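Local structure of Protease/Reverse transcriptase/ribonuclease H (7KSF) at residues N132-W137 / Y338-K343; V128-L133 / I332-G337; E36-K41 / Q52-Y57. The protein combines aspartic protease, reverse transcriptase and ribonuclease H regions in one viral polyprotein, serving viral maturation and the copying of the RNA genome into DNA. The protein carries 1 engineered substitution. One frame throughout, in Å; residues are numbered along the deposited sequence.

Contact 1 (N132-W137 / Y338-K343); sequences NLWQHW and YVVSLK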
loop_
_atom_site.group_PDB
_atom_site.type_symbol
_atom_site.label_atom_id
_atom_site.label_comp_id
_atom_site.label_asym_id
_atom_site.label_seq_id
_atom_site.Cartn_x
_atom_site.Cartn_y
_atom_site.Cartn_z
ATOM N N ASN A 132 -1.103 -21.593 12.557
ATOM C CA ASN A 132 -0.568 -22.199 11.345
ATOM C C ASN A 132 -0.984 -21.456 10.086
ATOM O O ASN A 132 -0.423 -21.717 9.017
ATOM C CB ASN A 132 -1.012 -23.660 11.250
ATOM C CG ASN A 132 -0.739 -24.433 12.523
ATOM O OD1 ASN A 132 0.158 -24.083 13.291
ATOM N ND2 ASN A 132 -1.510 -25.488 12.755
ATOM N N LEU A 133 -1.951 -20.546 10.186
ATOM C CA LEU A 133 -2.377 -19.772 9.027
ATOM C C LEU A 133 -1.418 -18.624 8.732
ATOM O O LEU A 133 -1.130 -18.342 7.563
ATOM C CB LEU A 133 -3.789 -19.232 9.252
ATOM C CG LEU A 133 -4.381 -18.428 8.099
ATOM C CD1 LEU A 133 -4.504 -19.301 6.867
ATOM C CD2 LEU A 133 -5.727 -17.850 8.490
ATOM N N TRP A 134 -0.918 -17.958 9.766
ATOM C CA TRP A 134 -0.031 -16.825 9.569
ATOM C C TRP A 134 1.316 -17.286 9.022
ATOM O O TRP A 134 1.720 -18.441 9.196
ATOM C CB TRP A 134 0.170 -16.072 10.884
ATOM C CG TRP A 134 -1.042 -16.084 11.765
ATOM C CD1 TRP A 134 -1.143 -16.629 13.009
ATOM C CD2 TRP A 134 -2.331 -15.540 11.461
ATOM N NE1 TRP A 134 -2.414 -16.453 13.506
ATOM C CE2 TRP A 134 -3.162 -15.786 12.571
ATOM C CE3 TRP A 134 -2.863 -14.866 10.358
ATOM C CZ2 TRP A 134 -4.494 -15.381 12.610
ATOM C CZ3 TRP A 134 -4.182 -14.465 10.400
ATOM C CH2 TRP A 134 -4.985 -14.723 11.519
ATOM N N GLN A 135 2.010 -16.371 8.351
ATOM C CA GLN A 135 3.339 -16.669 7.839
ATOM C C GLN A 135 4.352 -16.511 8.965
ATOM O O GLN A 135 4.469 -15.431 9.556
ATOM C CB GLN A 135 3.696 -15.756 6.670
ATOM C CG GLN A 135 4.909 -16.234 5.893
ATOM C CD GLN A 135 5.625 -15.115 5.170
ATOM O OE1 GLN A 135 5.174 -13.970 5.164
ATOM N NE2 GLN A 135 6.755 -15.440 4.556
ATOM N N HIS A 136 5.073 -17.587 9.266
ATOM C CA HIS A 136 6.104 -17.570 10.295
ATOM C C HIS A 136 7.505 -17.396 9.730
ATOM O O HIS A 136 8.310 -16.659 10.305
ATOM C CB HIS A 136 6.043 -18.861 11.115
ATOM C CG HIS A 136 4.731 -19.084 11.794
ATOM N ND1 HIS A 136 4.528 -18.804 13.128
ATOM C CD2 HIS A 136 3.551 -19.554 11.323
ATOM C CE1 HIS A 136 3.281 -19.096 13.450
ATOM N NE2 HIS A 136 2.667 -19.553 12.375
ATOM N N TRP A 137 7.819 -18.059 8.620
ATOM C CA TRP A 137 9.135 -17.965 8.008
ATOM C C TRP A 137 9.081 -17.044 6.799
ATOM O O TRP A 137 8.054 -16.959 6.117
ATOM C CB TRP A 137 9.646 -19.342 7.582
ATOM C CG TRP A 137 9.665 -20.343 8.685
ATOM C CD1 TRP A 137 8.679 -21.229 9.005
ATOM C CD2 TRP A 137 10.720 -20.559 9.624
ATOM N NE1 TRP A 137 9.055 -21.985 10.085
ATOM C CE2 TRP A 137 10.307 -21.591 10.486
ATOM C CE3 TRP A 137 11.975 -19.976 9.820
ATOM C CZ2 TRP A 137 11.104 -22.058 11.527
ATOM C CZ3 TRP A 137 12.763 -20.440 10.851
ATOM C CH2 TRP A 137 12.328 -21.467 11.692
ATOM N N TYR A 338 -3.530 -21.948 2.325
ATOM C CA TYR A 338 -3.020 -20.611 2.076
ATOM C C TYR A 338 -2.338 -20.062 3.324
ATOM O O TYR A 338 -2.540 -20.540 4.445
ATOM C CB TYR A 338 -4.144 -19.679 1.627
ATOM C CG TYR A 338 -4.629 -19.950 0.220
ATOM C CD1 TYR A 338 -3.879 -19.560 -0.878
ATOM C CD2 TYR A 338 -5.840 -20.587 -0.010
ATOM C CE1 TYR A 338 -4.315 -19.799 -2.166
ATOM C CE2 TYR A 338 -6.289 -20.831 -1.298
ATOM C CZ TYR A 338 -5.521 -20.435 -2.372
ATOM O OH TYR A 338 -5.961 -20.674 -3.655
ATOM N N VAL A 339 -1.507 -19.042 3.115
ATOM C CA VAL A 339 -0.678 -18.466 4.163
ATOM C C VAL A 339 -0.885 -16.959 4.155
ATOM O O VAL A 339 -0.767 -16.320 3.102
ATOM C CB VAL A 339 0.809 -18.811 3.962
ATOM C CG1 VAL A 339 1.658 -18.049 4.944
ATOM C CG2 VAL A 339 1.030 -20.305 4.113
ATOM N N VAL A 340 -1.208 -16.398 5.323
ATOM C CA VAL A 340 -1.493 -14.976 5.480
ATOM C C VAL A 340 -0.272 -14.287 6.069
ATOM O O VAL A 340 0.345 -14.789 7.018
ATOM C CB VAL A 340 -2.729 -14.753 6.374
ATOM C CG1 VAL A 340 -3.041 -13.271 6.507
ATOM C CG2 VAL A 340 -3.927 -15.507 5.826
ATOM N N SER A 341 0.078 -13.131 5.511
ATOM C CA SER A 341 1.176 -12.312 6.012
ATOM C C SER A 341 0.595 -11.195 6.867
ATOM O O SER A 341 -0.109 -10.317 6.362
ATOM C CB SER A 341 1.999 -11.741 4.858
ATOM O OG SER A 341 2.931 -10.779 5.324
ATOM N N LEU A 342 0.882 -11.229 8.166
ATOM C CA LEU A 342 0.438 -10.171 9.065
ATOM C C LEU A 342 1.336 -8.945 9.017
ATOM O O LEU A 342 1.116 -8.002 9.785
ATOM C CB LEU A 342 0.353 -10.704 10.495
ATOM C CG LEU A 342 -0.610 -11.882 10.647
ATOM C CD1 LEU A 342 -0.564 -12.437 12.057
ATOM C CD2 LEU A 342 -2.023 -11.466 10.278
ATOM N N LYS A 343 2.339 -8.937 8.135
ATOM C CA LYS A 343 3.197 -7.768 7.989
ATOM C C LYS A 343 2.420 -6.594 7.406
ATOM O O LYS A 343 2.545 -5.456 7.874
ATOM C CB LYS A 343 4.395 -8.112 7.107
ATOM C CG LYS A 343 5.312 -6.939 6.813
ATOM C CD LYS A 343 6.460 -7.359 5.912
ATOM C CE LYS A 343 7.463 -6.234 5.727
ATOM N NZ LYS A 343 8.024 -5.779 7.029
#
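Trp134 and Leu342 make the main side-chain meeting here, the leucine reaching over one face of the indole. CD1 of Leu342 stands 4.0 Å from the centroid of the five-membered ring of Trp134, a CH-pi contact displaced toward the rim, while CD2 of Leu342 touches CE3 of Trp134 at 3.5 Å. CG of Leu342 is anti to its carbonyl carbon (chi1 -59°), which sets it 3.8 Å from Trp134 CE3; a branched side chain is well suited to meeting the indole at two places. Beside this pair, CG2 of Val340 packs on CG of Leu133 at 3.7 Å. Gln135 crosses Val339 at about a right angle, its CB 3.5 Å from Val339 CG1, so the aliphatic base of a polar residue serves as packing surface.

Two backbone bonds grip Val340 from both its ends: Val340 N gives to Leu133 O at 3.0 Å, nearly straight at 170°, and Gln135 N gives to Val340 O at 2.7 Å, more bent at 134°. Trp134, between the two partners, forms a single beta bridge with Val340.

Farther out, Trp134 NE1 is satisfied by Phe127 O, and Phe330 of helix 319-336 meets the indole edge-to-face; Leu342 also touches Leu102 and Ile109 of helix 102-112. Val339 and Ser341, alternating with Val340, bond through their backbones to Ala250 and Asp248. Strand 340-341 thus lies between the loop 132-137 and strand 243-249, and the loop adds a single bridge to an antiparallel sheet that probably corresponds to the palm sheet of reverse transcriptases.

Contact 2 (V128-L133 / I332-G337); sequences VKYDNL and ILLQAG
Leu133 and Leu334 bring the two backbones closest, with CA atoms 5.3 Å apart, at a place where two helices are ending. Helix 117-129 stops just before Tyr130, whose backbone leaves the helical region; residues 131-133 return to helical angles without the regular bonds, and Leu133 N bonds back to Tyr130 O. The other helix, 319-336, runs to Ala336 and is closed by a Schellman motif: Tyr338 N bonds to Leu333 O, and Gly337 N makes a weak bond to Leu334 O. Gly337 is the C-prime residue with phi 108°, a positive value disfavoured by a side chain, which would crowd the carbonyl oxygen of Ala336; glycine tolerates it.

No hydrogen bond spans the two segments, and they meet by apolar packing. In the fold this sets the turn that follows helix 117-129 against the last turn of a long helix in the reverse transcriptase region, the one leading directly to strand 340-341.

Leu334 carries most of the contact. Its CG is anti to the backbone N (chi1 -174°), and a chi2 of 67° places CD1 on the backbone of the other segment, 3.5 Å from Leu133 N and 3.6 Å from Asn132 C. Its CD2 comes to the edge of the Tyr130 ring, near its plane, 3.9 Å from Tyr130 CD2. Of the Asn132 side chain, CB is the atom that meets Leu334 CD1, at 3.8 Å. In return Leu133 sends CD1 to the helix, 3.6 Å from Leu333 CB and 3.5 Å from Leu334 N.

A tyrosine suits the place because its ring carbons can pack on Leu334 while its hydroxyl hydrogen-bonds to Gln331 NE2. Lys129 CG lies above one face of that ring, toward the rim, and NZ forms a salt bridge with Glu327 on helix 319-336.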
loop_
_atom_site.group_PDB
_atom_site.type_symbol
_atom_site.label_atom_id
_atom_site.label_comp_id
_atom_site.label_asym_id
_atom_site.label_seq_id
_atom_site.Cartn_x
_atom_site.Cartn_y
_atom_site.Cartn_z
ATOM N N VAL A 128 -3.856 -17.364 17.988
ATOM C CA VAL A 128 -3.295 -18.626 18.457
ATOM C C VAL A 128 -4.009 -19.821 17.842
ATOM O O VAL A 128 -3.369 -20.787 17.423
ATOM C CB VAL A 128 -3.339 -18.676 19.997
ATOM C CG1 VAL A 128 -2.633 -19.920 20.506
ATOM C CG2 VAL A 128 -2.716 -17.417 20.587
ATOM N N LYS A 129 -5.344 -19.780 17.790
ATOM C CA LYS A 129 -6.099 -20.899 17.232
ATOM C C LYS A 129 -5.736 -21.138 15.770
ATOM O O LYS A 129 -5.665 -22.289 15.320
ATOM C CB LYS A 129 -7.601 -20.646 17.378
ATOM C CG LYS A 129 -8.466 -21.785 16.850
ATOM C CD LYS A 129 -9.954 -21.494 16.991
ATOM C CE LYS A 129 -10.792 -22.656 16.465
ATOM N NZ LYS A 129 -12.263 -22.416 16.569
ATOM N N TYR A 130 -5.500 -20.068 15.017
ATOM C CA TYR A 130 -5.065 -20.201 13.633
ATOM C C TYR A 130 -3.631 -19.709 13.486
ATOM O O TYR A 130 -3.328 -18.879 12.622
ATOM C CB TYR A 130 -6.021 -19.448 12.707
ATOM C CG TYR A 130 -7.455 -19.896 12.863
ATOM C CD1 TYR A 130 -8.353 -19.156 13.619
ATOM C CD2 TYR A 130 -7.902 -21.069 12.276
ATOM C CE1 TYR A 130 -9.660 -19.572 13.772
ATOM C CE2 TYR A 130 -9.210 -21.489 12.425
ATOM C CZ TYR A 130 -10.082 -20.733 13.172
ATOM O OH TYR A 130 -11.381 -21.149 13.323
ATOM N N ASP A 131 -2.742 -20.225 14.333
ATOM C CA ASP A 131 -1.336 -19.844 14.247
ATOM C C ASP A 131 -0.694 -20.396 12.983
ATOM O O ASP A 131 0.167 -19.743 12.384
ATOM C CB ASP A 131 -0.581 -20.322 15.487
ATOM C CG ASP A 131 0.849 -19.813 15.530
ATOM O OD1 ASP A 131 1.060 -18.588 15.399
ATOM O OD2 ASP A 131 1.769 -20.642 15.696
ATOM N N ASN A 132 -1.103 -21.593 12.557
ATOM C CA ASN A 132 -0.568 -22.199 11.345
ATOM C C ASN A 132 -0.984 -21.456 10.086
ATOM O O ASN A 132 -0.423 -21.717 9.017
ATOM C CB ASN A 132 -1.012 -23.660 11.250
ATOM C CG ASN A 132 -0.739 -24.433 12.523
ATOM O OD1 ASN A 132 0.158 -24.083 13.291
ATOM N ND2 ASN A 132 -1.510 -25.488 12.755
ATOM N N LEU A 133 -1.951 -20.546 10.186
ATOM C CA LEU A 133 -2.377 -19.772 9.027
ATOM C C LEU A 133 -1.418 -18.624 8.732
ATOM O O LEU A 133 -1.130 -18.342 7.563
ATOM C CB LEU A 133 -3.789 -19.232 9.252
ATOM C CG LEU A 133 -4.381 -18.428 8.099
ATOM C CD1 LEU A 133 -4.504 -19.301 6.867
ATOM C CD2 LEU A 133 -5.727 -17.850 8.490
ATOM N N ILE A 332 -11.130 -21.457 6.057
ATOM C CA ILE A 332 -11.010 -21.727 4.625
ATOM C C ILE A 332 -9.554 -21.625 4.187
ATOM O O ILE A 332 -9.000 -22.552 3.588
ATOM C CB ILE A 332 -11.905 -20.771 3.819
ATOM C CG1 ILE A 332 -13.382 -21.008 4.146
ATOM C CG2 ILE A 332 -11.652 -20.939 2.327
ATOM C CD1 ILE A 332 -14.326 -20.079 3.418
ATOM N N LEU A 333 -8.912 -20.495 4.496
ATOM C CA LEU A 333 -7.538 -20.289 4.049
ATOM C C LEU A 333 -6.591 -21.299 4.685
ATOM O O LEU A 333 -5.627 -21.738 4.048
ATOM C CB LEU A 333 -7.092 -18.864 4.367
ATOM C CG LEU A 333 -7.984 -17.765 3.789
ATOM C CD1 LEU A 333 -7.485 -16.389 4.198
ATOM C CD2 LEU A 333 -8.068 -17.882 2.273
ATOM N N LEU A 334 -6.854 -21.684 5.934
ATOM C CA LEU A 334 -6.026 -22.701 6.574
ATOM C C LEU A 334 -6.318 -24.084 6.009
ATOM O O LEU A 334 -5.398 -24.884 5.811
ATOM C CB LEU A 334 -6.241 -22.685 8.085
ATOM C CG LEU A 334 -5.328 -23.612 8.889
ATOM C CD1 LEU A 334 -3.885 -23.137 8.808
ATOM C CD2 LEU A 334 -5.796 -23.684 10.328
ATOM N N GLN A 335 -7.591 -24.387 5.745
ATOM C CA GLN A 335 -7.940 -25.706 5.226
ATOM C C GLN A 335 -7.434 -25.894 3.801
ATOM O O GLN A 335 -7.016 -26.995 3.423
ATOM C CB GLN A 335 -9.455 -25.910 5.283
ATOM C CG GLN A 335 -9.898 -27.358 5.166
ATOM C CD GLN A 335 -9.576 -28.177 6.404
ATOM O OE1 GLN A 335 -9.233 -27.632 7.455
ATOM N NE2 GLN A 335 -9.686 -29.494 6.284
ATOM N N ALA A 336 -7.461 -24.829 2.992
ATOM C CA ALA A 336 -6.945 -24.925 1.632
ATOM C C ALA A 336 -5.425 -25.042 1.615
ATOM O O ALA A 336 -4.864 -25.707 0.736
ATOM C CB ALA A 336 -7.390 -23.710 0.812
ATOM N N GLY A 337 -4.757 -24.422 2.577
ATOM C CA GLY A 337 -3.311 -24.361 2.599
ATOM C C GLY A 337 -2.726 -23.005 2.282
ATOM O O GLY A 337 -1.529 -22.920 1.979
#

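Contact 3 (E36-K41 / Q52-Y57); sequences EQPIKK and QQNVYY
Tyr56 turns one edge of its ring toward the carbonyls of Glu36 and Gln37: CD2 of Tyr56 is the ring atom nearest Gln37 O and CE2 the one nearest Glu36 O, both oxygens near the ring plane. This is consistent with the slightly positive edge of an aromatic ring. CB of Glu36 adds an apolar touch on CD2 of Tyr56, while its carboxylate leads off to a salt bridge with Lys11.

Asn54 lies alongside two side chains, pointing the same way as each. Its ND2 is 3.3 Å from Pro38 CG, and its OD1 is 3.3 Å from Lys41 CE, so the flat amide is flanked by a rigid ring and a long aliphatic stem. Lys41 is extended beyond CG, which draws the stem past OD1. At the other end, Ile39 crosses Tyr57 obliquely, with CD1 3.5 Å from Tyr57 CB.

Between these pairs run two backbone bonds, from Val55 N to Lys40 O at 2.9 Å and from Ile39 N to Val55 O, the latter modelled short and uncertain in length. Lys41 and Asn54 form an antiparallel non-hydrogen-bonded pair.

Strands 40-43 and 52-62 make a beta hairpin, probably equivalent to the flap of retropepsin-like proteases. Strand 52-62 also pairs with strand 65-74: Tyr56 bonds to Val71 through the backbone, Val55 touches Glu70, and Tyr57 packs on Glu68 and Glu70.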
loop_
_atom_site.group_PDB
_atom_site.type_symbol
_atom_site.label_atom_id
_atom_site.label_comp_id
_atom_site.label_asym_id
_atom_site.label_seq_id
_atom_site.Cartn_x
_atom_site.Cartn_y
_atom_site.Cartn_z
ATOM N N GLU A 36 4.534 -51.040 -13.760
ATOM C CA GLU A 36 4.493 -52.005 -12.672
ATOM C C GLU A 36 3.209 -52.826 -12.720
ATOM O O GLU A 36 2.146 -52.344 -13.116
ATOM C CB GLU A 36 4.608 -51.296 -11.322
ATOM C CG GLU A 36 5.861 -50.446 -11.171
ATOM C CD GLU A 36 7.142 -51.233 -11.387
ATOM O OE1 GLU A 36 7.189 -52.425 -11.014
ATOM O OE2 GLU A 36 8.104 -50.656 -11.934
ATOM N N GLN A 37 3.322 -54.091 -12.306
ATOM C CA GLN A 37 2.204 -55.024 -12.319
ATOM C C GLN A 37 1.398 -54.901 -11.030
ATOM O O GLN A 37 1.971 -54.691 -9.956
ATOM C CB GLN A 37 2.701 -56.458 -12.485
ATOM C CG GLN A 37 3.209 -56.797 -13.885
ATOM C CD GLN A 37 4.546 -56.151 -14.215
ATOM O OE1 GLN A 37 5.177 -55.529 -13.358
ATOM N NE2 GLN A 37 4.986 -56.297 -15.458
ATOM N N PRO A 38 0.072 -55.028 -11.110
ATOM C CA PRO A 38 -0.757 -54.845 -9.912
ATOM C C PRO A 38 -0.906 -56.121 -9.098
ATOM O O PRO A 38 -1.157 -57.198 -9.647
ATOM C CB PRO A 38 -2.099 -54.385 -10.491
ATOM C CG PRO A 38 -2.108 -54.868 -11.932
ATOM C CD PRO A 38 -0.736 -55.389 -12.284
ATOM N N ILE A 39 -0.753 -56.002 -7.781
ATOM C CA ILE A 39 -0.934 -57.153 -6.901
ATOM C C ILE A 39 -2.408 -57.520 -6.802
ATOM O O ILE A 39 -2.797 -58.672 -7.030
ATOM C CB ILE A 39 -0.327 -56.866 -5.516
ATOM C CG1 ILE A 39 1.173 -56.598 -5.640
ATOM C CG2 ILE A 39 -0.596 -58.021 -4.567
ATOM C CD1 ILE A 39 1.816 -56.193 -4.339
ATOM N N LYS A 40 -3.247 -56.550 -6.454
ATOM C CA LYS A 40 -4.685 -56.758 -6.354
ATOM C C LYS A 40 -5.374 -55.419 -6.581
ATOM O O LYS A 40 -4.724 -54.410 -6.875
ATOM C CB LYS A 40 -5.048 -57.392 -5.003
ATOM C CG LYS A 40 -4.609 -56.605 -3.773
ATOM C CD LYS A 40 -4.741 -57.452 -2.514
ATOM C CE LYS A 40 -4.374 -56.667 -1.266
ATOM N NZ LYS A 40 -5.393 -55.638 -0.926
ATOM N N LYS A 41 -6.698 -55.407 -6.450
ATOM C CA LYS A 41 -7.493 -54.214 -6.710
ATOM C C LYS A 41 -8.442 -53.977 -5.548
ATOM O O LYS A 41 -9.266 -54.840 -5.228
ATOM C CB LYS A 41 -8.269 -54.347 -8.024
ATOM C CG LYS A 41 -7.394 -54.684 -9.223
ATOM C CD LYS A 41 -8.111 -54.442 -10.539
ATOM C CE LYS A 41 -7.185 -54.705 -11.715
ATOM N NZ LYS A 41 -7.767 -54.237 -12.998
ATOM N N GLN A 52 -12.249 -48.079 -7.435
ATOM C CA GLN A 52 -11.216 -49.071 -7.179
ATOM C C GLN A 52 -10.000 -48.797 -8.056
ATOM O O GLN A 52 -10.135 -48.424 -9.226
ATOM C CB GLN A 52 -11.737 -50.487 -7.427
ATOM C CG GLN A 52 -12.280 -50.719 -8.821
ATOM C CD GLN A 52 -12.762 -52.137 -9.019
ATOM O OE1 GLN A 52 -12.711 -52.955 -8.101
ATOM N NE2 GLN A 52 -13.234 -52.441 -10.222
ATOM N N GLN A 53 -8.817 -48.974 -7.475
ATOM C CA GLN A 53 -7.555 -48.695 -8.145
ATOM C C GLN A 53 -6.586 -49.846 -7.908
ATOM O O GLN A 53 -6.690 -50.581 -6.923
ATOM C CB GLN A 53 -6.941 -47.370 -7.655
ATOM C CG GLN A 53 -7.868 -46.163 -7.783
ATOM C CD GLN A 53 -7.257 -44.889 -7.225
ATOM O OE1 GLN A 53 -6.084 -44.862 -6.850
ATOM N NE2 GLN A 53 -8.053 -43.827 -7.163
ATOM N N ASN A 54 -5.637 -49.995 -8.829
ATOM C CA ASN A 54 -4.661 -51.071 -8.737
ATOM C C ASN A 54 -3.680 -50.825 -7.594
ATOM O O ASN A 54 -3.385 -49.685 -7.229
ATOM C CB ASN A 54 -3.893 -51.218 -10.050
ATOM C CG ASN A 54 -4.756 -51.755 -11.172
ATOM O OD1 ASN A 54 -5.982 -51.748 -11.086
ATOM N ND2 ASN A 54 -4.116 -52.224 -12.236
ATOM N N VAL A 55 -3.165 -51.918 -7.040
ATOM C CA VAL A 55 -2.236 -51.888 -5.918
ATOM C C VAL A 55 -0.931 -52.543 -6.352
ATOM O O VAL A 55 -0.941 -53.597 -6.995
ATOM C CB VAL A 55 -2.823 -52.599 -4.680
ATOM C CG1 VAL A 55 -1.859 -52.523 -3.516
ATOM C CG2 VAL A 55 -4.162 -51.986 -4.300
ATOM N N TYR A 56 0.189 -51.913 -5.996
ATOM C CA TYR A 56 1.503 -52.406 -6.395
ATOM C C TYR A 56 2.420 -52.573 -5.189
ATOM O O TYR A 56 1.975 -52.491 -4.038
ATOM C CB TYR A 56 2.154 -51.457 -7.407
ATOM C CG TYR A 56 1.239 -50.962 -8.504
ATOM C CD1 TYR A 56 0.402 -49.872 -8.301
ATOM C CD2 TYR A 56 1.233 -51.567 -9.753
ATOM C CE1 TYR A 56 -0.428 -49.411 -9.302
ATOM C CE2 TYR A 56 0.405 -51.110 -10.764
ATOM C CZ TYR A 56 -0.423 -50.031 -10.532
ATOM O OH TYR A 56 -1.247 -49.575 -11.536
ATOM N N TYR A 57 3.708 -52.799 -5.450
ATOM C CA TYR A 57 4.717 -52.885 -4.396
ATOM C C TYR A 57 6.055 -52.523 -5.022
ATOM O O TYR A 57 6.637 -53.332 -5.750
ATOM C CB TYR A 57 4.747 -54.278 -3.774
ATOM C CG TYR A 57 5.517 -54.375 -2.474
ATOM C CD1 TYR A 57 4.925 -54.042 -1.264
ATOM C CD2 TYR A 57 6.833 -54.819 -2.459
ATOM C CE1 TYR A 57 5.628 -54.134 -0.073
ATOM C CE2 TYR A 57 7.542 -54.919 -1.275
ATOM C CZ TYR A 57 6.936 -54.574 -0.083
ATOM O OH TYR A 57 7.637 -54.670 1.099
#

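How the contacts relate
Contacts 1 and 2 form one continuous patch, their centres 9 Å apart, sharing Asn132 and Leu133. The chain passes from helix 319-336 in contact 2 straight into strand 340-341 in contact 1, and Leu133 packs on both. The two also touch through Val340 CG2 and Leu333 CD1, 4.0 Å apart, and His136 NE2 probably bonds to Asp131 O. Contact 3 stands apart on the protease hairpin: its centre is about 40 Å from that of contact 1 and 36 Å from that of contact 2, with nearest atoms about 24 and 20 Å away. The calcium ion, bound by Gly596 and Glu642 in the RNase H region, takes no ligand from these segments.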